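PDB 6MPR: malonate decarboxylase subunit alpha from Acinetobacter baumannii ATCC 17978, which probably acts as the acyl carrier protein transferase of malonate decarboxylase, exchanging acetyl for malonyl on the carrier thiol during breakdown of malonate to acetate. Local coordinates for residues 303-308 with 548-553; 449-454 with 461-466. One frame throughout, in Å; residues are numbered along the deposited sequence.

How the interactions relate
Interactions 1 and 2 share no helix or loop. Their centres are about 38 Å apart, on opposite sides of the chain's centre, and their nearest atoms are about 15 Å apart. Interaction 1 joins residues far apart in sequence: the start of helix 307-311 and helix 547-553, near the C-terminus. Interaction 2 is local, between helix 450-458 and the loop after it, and is nested in the chain loop that interaction 1 closes. Of the touching residues, five of six are buried in interaction 1 and all six in interaction 2. Interaction 1 uses a tryptophan face, a leucine and two prolines within one subunit. Interaction 2 relies on alanine methyls, branched aliphatic chains and a proline, and borders the second subunit.

Interaction 1: 303-308 with 548-553; sequences HPTLIP and ADLVTW
L550 and W553 reach P304 and P308 through their first torsions. In L550, chi1 of -67° sets CG anti to the carbonyl carbon. In W553, chi1 of -95° lies off a staggered position and puts CG where the face of the indole meets P308. The motif is a C-terminal helix packed on the turn that leads into helix 307-311, with a proline-tryptophan CH-pi contact. The packing helix is 547-553, and the turn follows strand 297-299 of the mixed sheet.

The fork of L550 meets the 304-308 turn. Its CD2 lies 3.4 Å from P304 O, an oxygen that already accepts the backbone N-H of I307. The other branch, CD1, is 3.9 Å from CB of the P304 ring. L550 CD2 also touches P308 CD at 3.9 Å, with the two side chains crossing at about a right angle. One leucine thus spans both prolines.

I307 adds its branch methyl. I307 CG2 comes within 3.8 Å of W553 CB, and the two side chains run past each other in opposite directions. T305 also packs against helix 272-287, and its OG1 is hydrogen-bonded to E278.

P308 covers one face of the indole. Its CG is 3.6 Å from the centroid of the five-membered ring of W553, only 4° off the ring normal. W553 NE1 is hydrogen-bonded to A543 O, which helps fix the rotation of the ring. W553 is partly exposed, whereas P308 is buried. Over the six-membered part of the indole, the backbone P308 CA is 3.8 Å from W553 CE3.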
# COMPACT_ATOMS: atom_id res chain seq x y z
N HIS A 303 -16.19 15.42 0.09
CA HIS A 303 -16.45 16.52 1.00
C HIS A 303 -17.50 17.44 0.38
O HIS A 303 -17.30 17.89 -0.76
CB HIS A 303 -15.18 17.34 1.25
CG HIS A 303 -14.12 16.63 2.05
ND1 HIS A 303 -12.99 17.28 2.50
CD2 HIS A 303 -14.02 15.35 2.46
CE1 HIS A 303 -12.23 16.42 3.16
NE2 HIS A 303 -12.84 15.24 3.16
N PRO A 304 -18.61 17.74 1.07
CA PRO A 304 -19.50 18.77 0.54
C PRO A 304 -18.79 20.09 0.35
O PRO A 304 -19.15 20.86 -0.55
CB PRO A 304 -20.62 18.86 1.60
CG PRO A 304 -20.60 17.49 2.24
CD PRO A 304 -19.12 17.19 2.33
N THR A 305 -17.76 20.37 1.16
CA THR A 305 -17.06 21.64 1.00
C THR A 305 -16.20 21.68 -0.26
O THR A 305 -15.70 22.75 -0.60
CB THR A 305 -16.19 21.95 2.22
OG1 THR A 305 -15.28 20.87 2.47
CG2 THR A 305 -17.06 22.19 3.44
N LEU A 306 -16.02 20.54 -0.95
CA LEU A 306 -15.35 20.54 -2.25
C LEU A 306 -16.29 20.86 -3.41
O LEU A 306 -15.81 21.04 -4.53
CB LEU A 306 -14.66 19.18 -2.50
CG LEU A 306 -13.55 19.13 -3.54
CD1 LEU A 306 -12.35 19.95 -3.06
CD2 LEU A 306 -13.13 17.67 -3.80
N ILE A 307 -17.60 20.96 -3.17
CA ILE A 307 -18.54 21.17 -4.28
C ILE A 307 -18.19 22.42 -5.11
O ILE A 307 -18.16 22.31 -6.34
CB ILE A 307 -19.98 21.17 -3.76
CG1 ILE A 307 -20.36 19.75 -3.29
CG2 ILE A 307 -20.95 21.66 -4.83
CD1 ILE A 307 -21.74 19.66 -2.67
N PRO A 308 -17.93 23.59 -4.52
CA PRO A 308 -17.62 24.75 -5.38
C PRO A 308 -16.36 24.54 -6.22
O PRO A 308 -16.34 24.94 -7.40
CB PRO A 308 -17.47 25.89 -4.36
CG PRO A 308 -18.35 25.48 -3.22
CD PRO A 308 -18.10 23.99 -3.11
N ALA A 548 -26.64 25.65 3.33
CA ALA A 548 -27.57 26.04 2.27
C ALA A 548 -26.81 26.48 1.02
O ALA A 548 -27.23 26.19 -0.10
CB ALA A 548 -28.49 27.16 2.76
N ASP A 549 -25.68 27.16 1.21
CA ASP A 549 -24.88 27.60 0.07
C ASP A 549 -24.30 26.41 -0.69
O ASP A 549 -24.22 26.44 -1.93
CB ASP A 549 -23.77 28.53 0.55
CG ASP A 549 -24.22 29.96 0.70
OD1 ASP A 549 -25.41 30.26 0.44
OD2 ASP A 549 -23.39 30.80 1.10
N LEU A 550 -23.92 25.35 0.03
CA LEU A 550 -23.43 24.15 -0.64
C LEU A 550 -24.55 23.48 -1.42
O LEU A 550 -24.32 23.00 -2.54
CB LEU A 550 -22.82 23.18 0.38
CG LEU A 550 -21.53 23.68 1.06
CD1 LEU A 550 -21.04 22.70 2.09
CD2 LEU A 550 -20.46 23.95 0.02
N VAL A 551 -25.76 23.46 -0.87
CA VAL A 551 -26.89 22.90 -1.60
C VAL A 551 -27.11 23.65 -2.90
O VAL A 551 -27.28 23.06 -3.98
CB VAL A 551 -28.16 22.91 -0.74
CG1 VAL A 551 -29.35 22.43 -1.55
CG2 VAL A 551 -27.96 22.05 0.49
N THR A 552 -27.12 24.99 -2.81
CA THR A 552 -27.26 25.82 -4.00
C THR A 552 -26.16 25.53 -5.01
O THR A 552 -26.44 25.34 -6.21
CB THR A 552 -27.26 27.29 -3.58
OG1 THR A 552 -28.38 27.53 -2.71
CG2 THR A 552 -27.35 28.22 -4.80
N TRP A 553 -24.91 25.49 -4.55
CA TRP A 553 -23.78 25.19 -5.43
C TRP A 553 -23.96 23.86 -6.15
O TRP A 553 -23.56 23.71 -7.31
CB TRP A 553 -22.48 25.16 -4.62
CG TRP A 553 -21.70 26.45 -4.59
CD1 TRP A 553 -21.58 27.31 -3.54
CD2 TRP A 553 -20.89 26.99 -5.65
NE1 TRP A 553 -20.76 28.37 -3.88
CE2 TRP A 553 -20.33 28.20 -5.17
CE3 TRP A 553 -20.61 26.59 -6.96
CZ2 TRP A 553 -19.48 28.98 -5.95
CZ3 TRP A 553 -19.77 27.38 -7.73
CH2 TRP A 553 -19.22 28.56 -7.23

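Interaction 2: 449-454 with 461-466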
# COMPACT_ATOMS: atom_id res chain seq x y z
N LEU A 449 5.49 15.63 24.54
CA LEU A 449 4.22 15.03 24.14
C LEU A 449 3.62 14.21 25.27
O LEU A 449 4.32 13.43 25.93
CB LEU A 449 4.40 14.15 22.91
CG LEU A 449 4.78 14.78 21.57
CD1 LEU A 449 4.88 13.70 20.51
CD2 LEU A 449 3.78 15.86 21.14
N ASP A 450 2.31 14.38 25.50
CA ASP A 450 1.58 13.49 26.41
C ASP A 450 1.80 12.03 26.05
O ASP A 450 1.71 11.15 26.92
CB ASP A 450 0.06 13.73 26.35
CG ASP A 450 -0.40 14.95 27.12
OD1 ASP A 450 0.39 15.89 27.38
OD2 ASP A 450 -1.60 14.96 27.47
N ALA A 451 2.01 11.75 24.75
CA ALA A 451 2.07 10.39 24.25
C ALA A 451 3.14 9.56 24.96
O ALA A 451 2.97 8.35 25.12
CB ALA A 451 2.33 10.39 22.75
N ILE A 452 4.24 10.20 25.37
CA ILE A 452 5.32 9.45 26.01
C ILE A 452 4.84 8.82 27.31
O ILE A 452 5.04 7.63 27.55
CB ILE A 452 6.54 10.35 26.27
CG1 ILE A 452 7.05 10.95 24.95
CG2 ILE A 452 7.60 9.54 26.98
CD1 ILE A 452 7.98 12.12 25.18
N ASP A 453 4.20 9.61 28.17
CA ASP A 453 3.71 9.03 29.43
C ASP A 453 2.54 8.08 29.20
O ASP A 453 2.37 7.12 29.97
CB ASP A 453 3.33 10.13 30.42
CG ASP A 453 4.54 10.74 31.10
OD1 ASP A 453 5.68 10.34 30.79
OD2 ASP A 453 4.35 11.63 31.96
N VAL A 454 1.71 8.31 28.17
CA VAL A 454 0.66 7.34 27.87
C VAL A 454 1.26 6.00 27.50
O VAL A 454 0.78 4.94 27.92
CB VAL A 454 -0.28 7.86 26.76
CG1 VAL A 454 -1.22 6.74 26.34
CG2 VAL A 454 -1.09 9.05 27.26
N PRO A 461 5.73 0.03 23.77
CA PRO A 461 7.17 0.29 23.65
C PRO A 461 7.51 1.64 23.02
O PRO A 461 8.60 2.16 23.30
CB PRO A 461 7.67 -0.88 22.79
CG PRO A 461 6.46 -1.28 22.00
CD PRO A 461 5.30 -1.11 22.93
N LEU A 462 6.64 2.21 22.20
CA LEU A 462 6.89 3.49 21.56
C LEU A 462 5.82 4.49 21.98
O LEU A 462 4.66 4.12 22.17
CB LEU A 462 6.88 3.37 20.02
CG LEU A 462 8.17 2.98 19.29
CD1 LEU A 462 8.56 1.57 19.58
CD2 LEU A 462 8.01 3.18 17.78
N ALA A 463 6.21 5.75 22.12
CA ALA A 463 5.21 6.80 22.24
C ALA A 463 4.30 6.75 21.02
O ALA A 463 4.80 6.67 19.90
CB ALA A 463 5.87 8.17 22.34
N PRO A 464 2.97 6.73 21.18
CA PRO A 464 2.11 6.73 19.99
C PRO A 464 2.16 8.06 19.25
O PRO A 464 1.53 9.05 19.65
CB PRO A 464 0.71 6.41 20.54
CG PRO A 464 0.78 6.71 21.98
CD PRO A 464 2.21 6.51 22.42
N ILE A 465 2.94 8.08 18.18
CA ILE A 465 3.23 9.28 17.38
C ILE A 465 2.48 9.17 16.07
O ILE A 465 2.66 8.19 15.33
CB ILE A 465 4.74 9.42 17.11
CG1 ILE A 465 5.53 9.50 18.41
CG2 ILE A 465 5.01 10.61 16.20
CD1 ILE A 465 4.97 10.47 19.38
N MET A 466 1.64 10.16 15.77
CA MET A 466 0.91 10.16 14.51
C MET A 466 1.84 10.45 13.34
O MET A 466 1.87 9.70 12.35
CB MET A 466 -0.22 11.19 14.59
CG MET A 466 -1.15 11.16 13.42
SD MET A 466 -2.58 12.24 13.69
CE MET A 466 -1.77 13.84 13.71
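A451 and P464 form the close centre of this contact, a helix packed against the loop that follows it. The first turn of helix 450-458 meets the loop that leads on to strand 474-477. The ring of P464 lies by the helix backbone, with its CD 3.4 Å from A451 O. The single methyl of A451 sits over the loop backbone. Its CB is 3.5 Å from P464 O and 3.9 Å from P464 CD. P464 O is satisfied by S378 OG.

L449 meets I465 through terminal methyls, the two side chains crossing at about a right angle. In I465, chi2 of -48° places CD1 against the leucine. L449 CD1 and I465 CD1 are 3.4 Å apart, but I465 has two conformers, so this short approach is doubtful.

The backbones come closest at I452 and A463, whose CA atoms are 4.6 Å apart. A463 CB lies 3.9 Å from I452 CA.

The charged groups lie beyond this buried patch, on its looser side. D450 and D453 are partly exposed, and D453 OD1 makes a salt bridge with R448. P461 and L462 are also partly exposed and lie next to the second subunit, whose R402 hydrogen-bonds I465 O and M466 O. Back inside the buried patch, the A463 methyl also meets the isoleucine side chain, with I452 CG1 4.0 Å from A463 CB.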